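Local coordinates for protein extracellular ligand-binding receptor (PDB 4Q6B) that binds leucine and probably serves as the substrate-binding receptor that supplies an amino-acid ABC transporter, at residues V100-A105 and I294-A299; E301-D304 and T310-Q313; I13-P18 and D24-G29. All blocks are in the same frame, centred on the assembly; numbering follows the deposited sequence.

In the fold
Interactions 1 and 3 are both buried and pack helices against the same five-stranded parallel sheet: helix 284-301 on strand 101-103 in the first, helix 26-39 on strand 10-17 in the third. They touch each other, since Pro-104 lies against Trp-17 and Phe-26, and Ala-105 against Trp-17 close to the bound leucine. Interaction 2 lies farther out, in the loop that joins helix 284-301 to helix 311-317, and meets interaction 1 through Leu-311, which packs on Val-100 and Leu-296. The chemistry follows the position: aliphatic contacts in interaction 1, an aromatic stack with a carboxylate hydrogen-bonded to the indole in interaction 3, and a water bridge beside sparse packing in partly exposed interaction 2.

Interaction 1 (V100-A105 and I294-A299); sequences VMLSPA and ILLAEA. With LEU (leucine), chain B.
Leu-102 and Leu-296 meet where strand 101-103 of the parallel sheet lies against helix 284-301. The two side chains run antiparallel, one alongside the other, so that the CD2 methyl of Leu-102 rests against the branch point of its partner, 3.8 Å from Leu-296 CG. It is also 4.0 Å from each methyl of Leu-296, CD1 and CD2. Leu-296 turns CG anti to its own carbonyl carbon (chi1 -69°), where its CD2 reaches Val-100 CG1, two residues before Leu-102, at 4.1 Å. One helix leucine thus bridges Val-100 and Leu-102, whose side chains both face the helix, while the selenomethionine Met-101 between them packs on helix 84-97. With an alanine in place of Leu-296, Leu-102 CD2 and Val-100 CG1 would probably lose their shared partner and a gap would open between strand and helix. At the end of the strand, Ser-103 OG accepts from Ala-105 N at 3.2 Å in an ST turn, and Ala-105 O takes a hydrogen bond from the amino N of the bound leucine at 3.0 Å. No hydrogen bond joins strand to helix, which implies that aliphatic fit holds them, while the ligand's bond comes from backbone beyond the strand.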
loop_
_atom_site.group_PDB
_atom_site.type_symbol
_atom_site.label_atom_id
_atom_site.label_comp_id
_atom_site.label_asym_id
_atom_site.label_seq_id
_atom_site.Cartn_x
_atom_site.Cartn_y
_atom_site.Cartn_z
ATOM N N VAL A 100 -18.577 1.760 -4.451
ATOM C CA VAL A 100 -17.358 1.656 -3.650
ATOM C C VAL A 100 -16.142 1.290 -4.475
ATOM O O VAL A 100 -16.172 0.379 -5.310
ATOM C CB VAL A 100 -17.529 0.645 -2.501
ATOM C CG1 VAL A 100 -16.139 0.179 -1.921
ATOM C CG2 VAL A 100 -18.376 1.259 -1.409
HETATM N N MSE A 101 -15.070 2.058 -4.265
HETATM C CA MSE A 101 -13.759 1.696 -4.773
HETATM C C MSE A 101 -12.874 1.472 -3.557
HETATM O O MSE A 101 -12.775 2.347 -2.712
HETATM C CB MSE A 101 -13.165 2.832 -5.608
HETATM C CG MSE A 101 -11.942 2.358 -6.383
HETATM SE SE MSE A 101 -10.719 3.837 -6.861
HETATM C CE MSE A 101 -9.862 3.933 -5.109
ATOM N N LEU A 102 -12.294 0.286 -3.423
ATOM C CA LEU A 102 -11.474 0.003 -2.213
ATOM C C LEU A 102 -10.079 -0.351 -2.713
ATOM O O LEU A 102 -9.926 -1.398 -3.347
ATOM C CB LEU A 102 -12.097 -1.135 -1.404
ATOM C CG LEU A 102 -11.289 -1.691 -0.230
ATOM C CD1 LEU A 102 -11.066 -0.653 0.827
ATOM C CD2 LEU A 102 -12.057 -2.876 0.417
ATOM N N SER A 103 -9.096 0.515 -2.476
ATOM C CA SER A 103 -7.757 0.265 -2.974
ATOM C C SER A 103 -6.871 -0.443 -1.982
ATOM O O SER A 103 -6.699 -0.026 -0.860
ATOM C CB SER A 103 -7.040 1.538 -3.424
ATOM O OG SER A 103 -5.753 1.218 -3.913
ATOM N N PRO A 104 -6.293 -1.601 -2.509
ATOM C CA PRO A 104 -5.366 -2.260 -1.592
ATOM C C PRO A 104 -3.910 -1.864 -1.821
ATOM O O PRO A 104 -3.037 -2.548 -1.325
ATOM C CB PRO A 104 -5.572 -3.737 -1.898
ATOM C CG PRO A 104 -5.696 -3.770 -3.366
ATOM C CD PRO A 104 -6.412 -2.517 -3.755
ATOM N N ALA A 105 -3.646 -0.865 -2.652
ATOM C CA ALA A 105 -2.275 -0.422 -2.832
ATOM C C ALA A 105 -1.959 1.074 -2.921
ATOM O O ALA A 105 -0.815 1.454 -2.774
ATOM C CB ALA A 105 -1.644 -1.162 -3.992
ATOM N N ILE A 294 -12.632 -9.992 1.969
ATOM C CA ILE A 294 -13.344 -10.449 3.156
ATOM C C ILE A 294 -14.153 -9.278 3.747
ATOM O O ILE A 294 -15.319 -9.460 4.185
ATOM C CB ILE A 294 -12.411 -11.043 4.223
ATOM C CG1 ILE A 294 -11.670 -12.294 3.711
ATOM C CG2 ILE A 294 -13.228 -11.444 5.475
ATOM C CD1 ILE A 294 -12.548 -13.398 3.225
ATOM N N LEU A 295 -13.527 -8.094 3.777
ATOM C CA LEU A 295 -14.150 -6.871 4.299
ATOM C C LEU A 295 -15.407 -6.549 3.484
ATOM O O LEU A 295 -16.494 -6.360 4.035
ATOM C CB LEU A 295 -13.176 -5.680 4.185
ATOM C CG LEU A 295 -12.124 -5.303 5.244
ATOM C CD1 LEU A 295 -10.820 -4.710 4.660
ATOM C CD2 LEU A 295 -12.745 -4.326 6.236
ATOM N N LEU A 296 -15.266 -6.534 2.163
ATOM C CA LEU A 296 -16.419 -6.176 1.310
ATOM C C LEU A 296 -17.543 -7.207 1.444
ATOM O O LEU A 296 -18.751 -6.879 1.450
ATOM C CB LEU A 296 -16.034 -6.045 -0.153
ATOM C CG LEU A 296 -15.149 -4.860 -0.459
ATOM C CD1 LEU A 296 -14.593 -4.991 -1.893
ATOM C CD2 LEU A 296 -15.952 -3.566 -0.336
ATOM N N ALA A 297 -17.180 -8.471 1.578
ATOM C CA ALA A 297 -18.231 -9.487 1.687
ATOM C C ALA A 297 -18.989 -9.329 2.990
ATOM O O ALA A 297 -20.221 -9.472 3.020
ATOM C CB ALA A 297 -17.635 -10.924 1.529
ATOM N N GLU A 298 -18.267 -9.004 4.065
ATOM C CA GLU A 298 -18.928 -8.803 5.355
ATOM C C GLU A 298 -19.877 -7.611 5.238
ATOM O O GLU A 298 -21.028 -7.716 5.662
ATOM C CB GLU A 298 -17.882 -8.598 6.462
ATOM C CG GLU A 298 -18.435 -8.635 7.855
ATOM C CD GLU A 298 -17.414 -9.161 8.847
ATOM O OE1 GLU A 298 -16.710 -10.154 8.527
ATOM O OE2 GLU A 298 -17.301 -8.574 9.944
ATOM N N ALA A 299 -19.429 -6.507 4.638
ATOM C CA ALA A 299 -20.339 -5.336 4.515
ATOM C C ALA A 299 -21.517 -5.663 3.608
ATOM O O ALA A 299 -22.672 -5.249 3.871
ATOM C CB ALA A 299 -19.599 -4.123 4.006
HETATM N N LEU B . 1.870 2.756 -3.280
HETATM C CA LEU B . 2.004 2.952 -4.728
HETATM C C LEU B . 1.076 4.054 -5.209
HETATM O O LEU B . 1.098 4.434 -6.373
HETATM C CB LEU B . 1.688 1.641 -5.449
HETATM C CG LEU B . 2.837 0.714 -5.036
HETATM C CD1 LEU B . 2.316 -0.616 -4.578
HETATM C CD2 LEU B . 3.910 0.549 -6.103
HETATM O OXT LEU B . 0.318 4.599 -4.393
#

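Interaction 2 (E301-D304 and T310-Q313); sequences EKSD and TLAQ
Ser-303 lays its CB and OG alongside the CD1 methyl of Leu-311, with CB 4.0 Å and OG 3.9 Å from that carbon. The hydroxyl is not held by this apolar neighbour: it is hydrogen-bonded to the carbonyl O of Leu-300, one turn back in helix 284-301. A chi1 of 77° places OG between the backbone N and the carbonyl carbon of Ser-303, folded back toward that helix end. Leu-311 extends CG anti to its backbone N (chi1 -172°), and besides Ser-303 it packs on Ala-299, Leu-300 and Val-100. Its buried side chain therefore plugs the corner between two consecutive helices of the periplasmic binding protein fold, 284-301 and 311-317, where the chain reverses through a short loop. The outer side of this corner is polar. Thr-310 OG1 is 3.9 Å from Asp-304 O, too far for a hydrogen bond, and a water molecule makes the link instead. The water accepts from the backbone N of Asp-304 at 2.8 Å and donates to Thr-310 OG1 at 2.5 Å, a short separation. That hydroxyl is engaged by both the water and the carbonyl O of His-307, while Asp-304 turns its carboxylate into the loop rather than to Thr-310, with OD1 hydrogen-bonded to His-307 ND1 and OD2 to Thr-306 OG1.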
loop_
_atom_site.group_PDB
_atom_site.type_symbol
_atom_site.label_atom_id
_atom_site.label_comp_id
_atom_site.label_asym_id
_atom_site.label_seq_id
_atom_site.Cartn_x
_atom_site.Cartn_y
_atom_site.Cartn_z
ATOM N N GLU A 301 -23.005 -8.564 3.019
ATOM C CA GLU A 301 -23.961 -9.434 3.718
ATOM C C GLU A 301 -25.090 -8.603 4.382
ATOM O O GLU A 301 -26.238 -9.007 4.442
ATOM C CB GLU A 301 -23.222 -10.261 4.799
ATOM C CG GLU A 301 -24.091 -11.315 5.499
ATOM C CD GLU A 301 -24.604 -12.381 4.529
ATOM O OE1 GLU A 301 -25.724 -12.900 4.721
ATOM O OE2 GLU A 301 -23.882 -12.701 3.560
ATOM N N LYS A 302 -24.732 -7.416 4.865
ATOM C CA LYS A 302 -25.641 -6.647 5.684
ATOM C C LYS A 302 -26.325 -5.560 4.888
ATOM O O LYS A 302 -27.062 -4.752 5.452
ATOM C CB LYS A 302 -24.853 -5.992 6.822
ATOM C CG LYS A 302 -24.015 -6.963 7.650
ATOM C CD LYS A 302 -23.678 -6.348 9.014
ATOM C CE LYS A 302 -22.404 -6.968 9.603
ATOM N NZ LYS A 302 -21.981 -6.377 10.909
ATOM N N SER A 303 -26.067 -5.509 3.576
ATOM C CA SER A 303 -26.512 -4.364 2.767
ATOM C C SER A 303 -27.649 -4.726 1.826
ATOM O O SER A 303 -27.968 -5.895 1.662
ATOM C CB SER A 303 -25.359 -3.788 1.936
ATOM O OG SER A 303 -25.114 -4.618 0.797
ATOM N N ASP A 304 -28.231 -3.699 1.205
ATOM C CA ASP A 304 -29.190 -3.848 0.119
ATOM C C ASP A 304 -28.424 -3.945 -1.197
ATOM O O ASP A 304 -27.866 -2.956 -1.707
ATOM C CB ASP A 304 -30.145 -2.647 0.113
ATOM C CG ASP A 304 -31.112 -2.669 -1.054
ATOM O OD1 ASP A 304 -31.735 -1.621 -1.318
ATOM O OD2 ASP A 304 -31.241 -3.731 -1.705
ATOM N N THR A 310 -25.369 2.389 -1.031
ATOM C CA THR A 310 -25.486 2.224 0.434
ATOM C C THR A 310 -24.317 1.450 1.058
ATOM O O THR A 310 -24.247 1.348 2.267
ATOM C CB THR A 310 -26.788 1.479 0.809
ATOM O OG1 THR A 310 -26.711 0.126 0.322
ATOM C CG2 THR A 310 -27.990 2.160 0.156
ATOM N N LEU A 311 -23.395 0.938 0.264
ATOM C CA LEU A 311 -22.363 0.058 0.805
ATOM C C LEU A 311 -21.274 0.830 1.576
ATOM O O LEU A 311 -20.821 0.358 2.624
ATOM C CB LEU A 311 -21.729 -0.778 -0.297
ATOM C CG LEU A 311 -20.785 -1.849 0.243
ATOM C CD1 LEU A 311 -21.576 -2.917 1.065
ATOM C CD2 LEU A 311 -20.033 -2.448 -0.963
ATOM N N ALA A 312 -20.926 2.035 1.099
ATOM C CA ALA A 312 -19.881 2.851 1.757
ATOM C C ALA A 312 -20.183 3.089 3.232
ATOM O O ALA A 312 -19.297 2.927 4.086
ATOM C CB ALA A 312 -19.722 4.205 1.029
ATOM N N GLN A 313 -21.412 3.473 3.545
ATOM C CA GLN A 313 -21.791 3.654 4.939
ATOM C C GLN A 313 -21.696 2.334 5.688
ATOM O O GLN A 313 -21.343 2.314 6.845
ATOM C CB GLN A 313 -23.160 4.329 5.111
ATOM C CG GLN A 313 -23.453 4.834 6.526
ATOM C CD GLN A 313 -22.408 5.810 7.063
ATOM O OE1 GLN A 313 -22.088 6.799 6.432
ATOM N NE2 GLN A 313 -21.869 5.513 8.231
HETATM O O HOH W 1 -27.359 -1.214 2.279
#

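Interaction 3 (I13-P18 and D24-G29); sequences IGVAWP and DLFAEG
Strand 10-17 and the first turn of helix 26-39 come nearest at Trp-17 and Phe-26, whose CA atoms are 8.7 Å apart. The phenyl of Phe-26 lies over one face of the indole in a face-to-face stack, the six-membered ring of Trp-17 and the phenyl having centroids 3.7 Å apart and planes inclined by 18°. The overlap is offset: Phe-26 CD2 lies over the five-membered ring, 3.4 Å from Trp-17 CG, while the rest of the phenyl reaches across the six-membered ring. Pro-18 CD lies over the opposite face, so the indole is sandwiched. Val-15, two residues earlier on the same side of the strand, meets the phenyl at its edge, with CG1 3.8 Å from Phe-26 CE2. Asp-24 helps to fix the rotation of the indole: its OD2 accepts from Trp-17 NE1 at 2.9 Å with an N-H...O angle of 150°. That oxygen lies in the indole plane and uses its syn lone pair. The other oxygen, OD1, is approached from above the carboxylate plane by the backbone N of Phe-26 at 3.0 Å, forming an Asx turn. With chi1 of 62°, the carboxylate of Asp-24 curls back over its own chain to reach both donors, so one buried group positions the indole and the start of the helix that carries its stacking partner. Trp-17 also touches Arg-82 and Ala-105 of the leucine pocket. Strand 10-17, this loop and helix 26-39 open the beta-alpha-beta unit completed by strand 47-54, the building block of the alpha/beta lobes of periplasmic binding proteins.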
loop_
_atom_site.group_PDB
_atom_site.type_symbol
_atom_site.label_atom_id
_atom_site.label_comp_id
_atom_site.label_asym_id
_atom_site.label_seq_id
_atom_site.Cartn_x
_atom_site.Cartn_y
_atom_site.Cartn_z
ATOM N N ILE A 13 -17.971 -8.709 -7.628
ATOM C CA ILE A 13 -17.094 -7.581 -7.272
ATOM C C ILE A 13 -16.135 -7.374 -8.431
ATOM O O ILE A 13 -15.550 -8.356 -8.908
ATOM C CB ILE A 13 -16.306 -7.890 -5.983
ATOM C CG1 ILE A 13 -17.282 -7.941 -4.809
ATOM C CG2 ILE A 13 -15.226 -6.823 -5.721
ATOM C CD1 ILE A 13 -16.570 -8.316 -3.474
ATOM N N GLY A 14 -16.031 -6.133 -8.909
ATOM C CA GLY A 14 -15.006 -5.782 -9.924
ATOM C C GLY A 14 -13.610 -5.631 -9.321
ATOM O O GLY A 14 -13.435 -5.218 -8.162
ATOM N N VAL A 15 -12.576 -5.972 -10.097
ATOM C CA VAL A 15 -11.199 -5.770 -9.625
ATOM C C VAL A 15 -10.439 -5.164 -10.805
ATOM O O VAL A 15 -10.483 -5.704 -11.911
ATOM C CB VAL A 15 -10.486 -7.084 -9.202
ATOM C CG1 VAL A 15 -9.099 -6.753 -8.643
ATOM C CG2 VAL A 15 -11.384 -7.900 -8.162
ATOM N N ALA A 16 -9.708 -4.077 -10.546
ATOM C CA ALA A 16 -8.884 -3.410 -11.565
ATOM C C ALA A 16 -7.440 -3.423 -11.055
ATOM O O ALA A 16 -7.157 -2.882 -9.959
ATOM C CB ALA A 16 -9.370 -1.976 -11.754
ATOM N N TRP A 17 -6.516 -4.039 -11.822
ATOM C CA TRP A 17 -5.138 -4.242 -11.363
ATOM C C TRP A 17 -4.259 -4.493 -12.547
ATOM O O TRP A 17 -4.766 -4.906 -13.577
ATOM C CB TRP A 17 -5.070 -5.501 -10.452
ATOM C CG TRP A 17 -3.864 -5.608 -9.566
ATOM C CD1 TRP A 17 -2.824 -6.459 -9.718
ATOM C CD2 TRP A 17 -3.636 -4.885 -8.345
ATOM N NE1 TRP A 17 -1.909 -6.301 -8.659
ATOM C CE2 TRP A 17 -2.404 -5.343 -7.809
ATOM C CE3 TRP A 17 -4.376 -3.907 -7.642
ATOM C CZ2 TRP A 17 -1.880 -4.852 -6.591
ATOM C CZ3 TRP A 17 -3.859 -3.419 -6.442
ATOM C CH2 TRP A 17 -2.627 -3.890 -5.940
ATOM N N PRO A 18 -2.949 -4.221 -12.437
ATOM C CA PRO A 18 -2.097 -4.550 -13.576
ATOM C C PRO A 18 -1.716 -6.036 -13.494
ATOM O O PRO A 18 -0.548 -6.389 -13.259
ATOM C CB PRO A 18 -0.869 -3.651 -13.394
ATOM C CG PRO A 18 -1.261 -2.654 -12.336
ATOM C CD PRO A 18 -2.260 -3.330 -11.479
ATOM N N ASP A 24 2.857 -10.519 -8.376
ATOM C CA ASP A 24 2.795 -10.121 -6.962
ATOM C C ASP A 24 1.817 -10.938 -6.107
ATOM O O ASP A 24 1.499 -10.543 -4.960
ATOM C CB ASP A 24 2.407 -8.647 -6.921
ATOM C CG ASP A 24 1.044 -8.389 -7.536
ATOM O OD1 ASP A 24 0.395 -9.349 -8.078
ATOM O OD2 ASP A 24 0.598 -7.223 -7.453
ATOM N N LEU A 25 1.316 -12.035 -6.685
ATOM C CA LEU A 25 0.357 -12.928 -6.011
ATOM C C LEU A 25 -0.942 -12.242 -5.605
ATOM O O LEU A 25 -1.652 -12.722 -4.718
ATOM C CB LEU A 25 1.006 -13.634 -4.795
ATOM C CG LEU A 25 2.197 -14.506 -5.157
ATOM C CD1 LEU A 25 2.901 -15.090 -3.904
ATOM C CD2 LEU A 25 1.767 -15.634 -6.124
ATOM N N PHE A 26 -1.283 -11.142 -6.270
ATOM C CA PHE A 26 -2.488 -10.433 -5.889
ATOM C C PHE A 26 -3.728 -11.266 -6.244
ATOM O O PHE A 26 -4.646 -11.462 -5.414
ATOM C CB PHE A 26 -2.525 -9.084 -6.587
ATOM C CG PHE A 26 -3.705 -8.277 -6.236
ATOM C CD1 PHE A 26 -3.890 -7.811 -4.939
ATOM C CD2 PHE A 26 -4.627 -7.920 -7.231
ATOM C CE1 PHE A 26 -4.988 -7.042 -4.642
ATOM C CE2 PHE A 26 -5.741 -7.171 -6.941
ATOM C CZ PHE A 26 -5.919 -6.711 -5.636
ATOM N N ALA A 27 -3.730 -11.816 -7.460
ATOM C CA ALA A 27 -4.834 -12.668 -7.909
ATOM C C ALA A 27 -5.037 -13.880 -7.011
ATOM O O ALA A 27 -6.186 -14.258 -6.747
ATOM C CB ALA A 27 -4.643 -13.101 -9.400
ATOM N N GLU A 28 -3.934 -14.457 -6.525
ATOM C CA GLU A 28 -3.971 -15.597 -5.620
ATOM C C GLU A 28 -4.659 -15.207 -4.291
ATOM O O GLU A 28 -5.498 -15.951 -3.766
ATOM C CB GLU A 28 -2.553 -16.143 -5.384
ATOM C CG GLU A 28 -2.006 -16.950 -6.562
ATOM C CD GLU A 28 -1.526 -16.106 -7.758
ATOM O OE1 GLU A 28 -1.154 -16.729 -8.774
ATOM O OE2 GLU A 28 -1.463 -14.874 -7.696
ATOM N N GLY A 29 -4.305 -14.063 -3.730
ATOM C CA GLY A 29 -4.914 -13.649 -2.458
ATOM C C GLY A 29 -6.412 -13.389 -2.595
ATOM O O GLY A 29 -7.193 -13.783 -1.712
#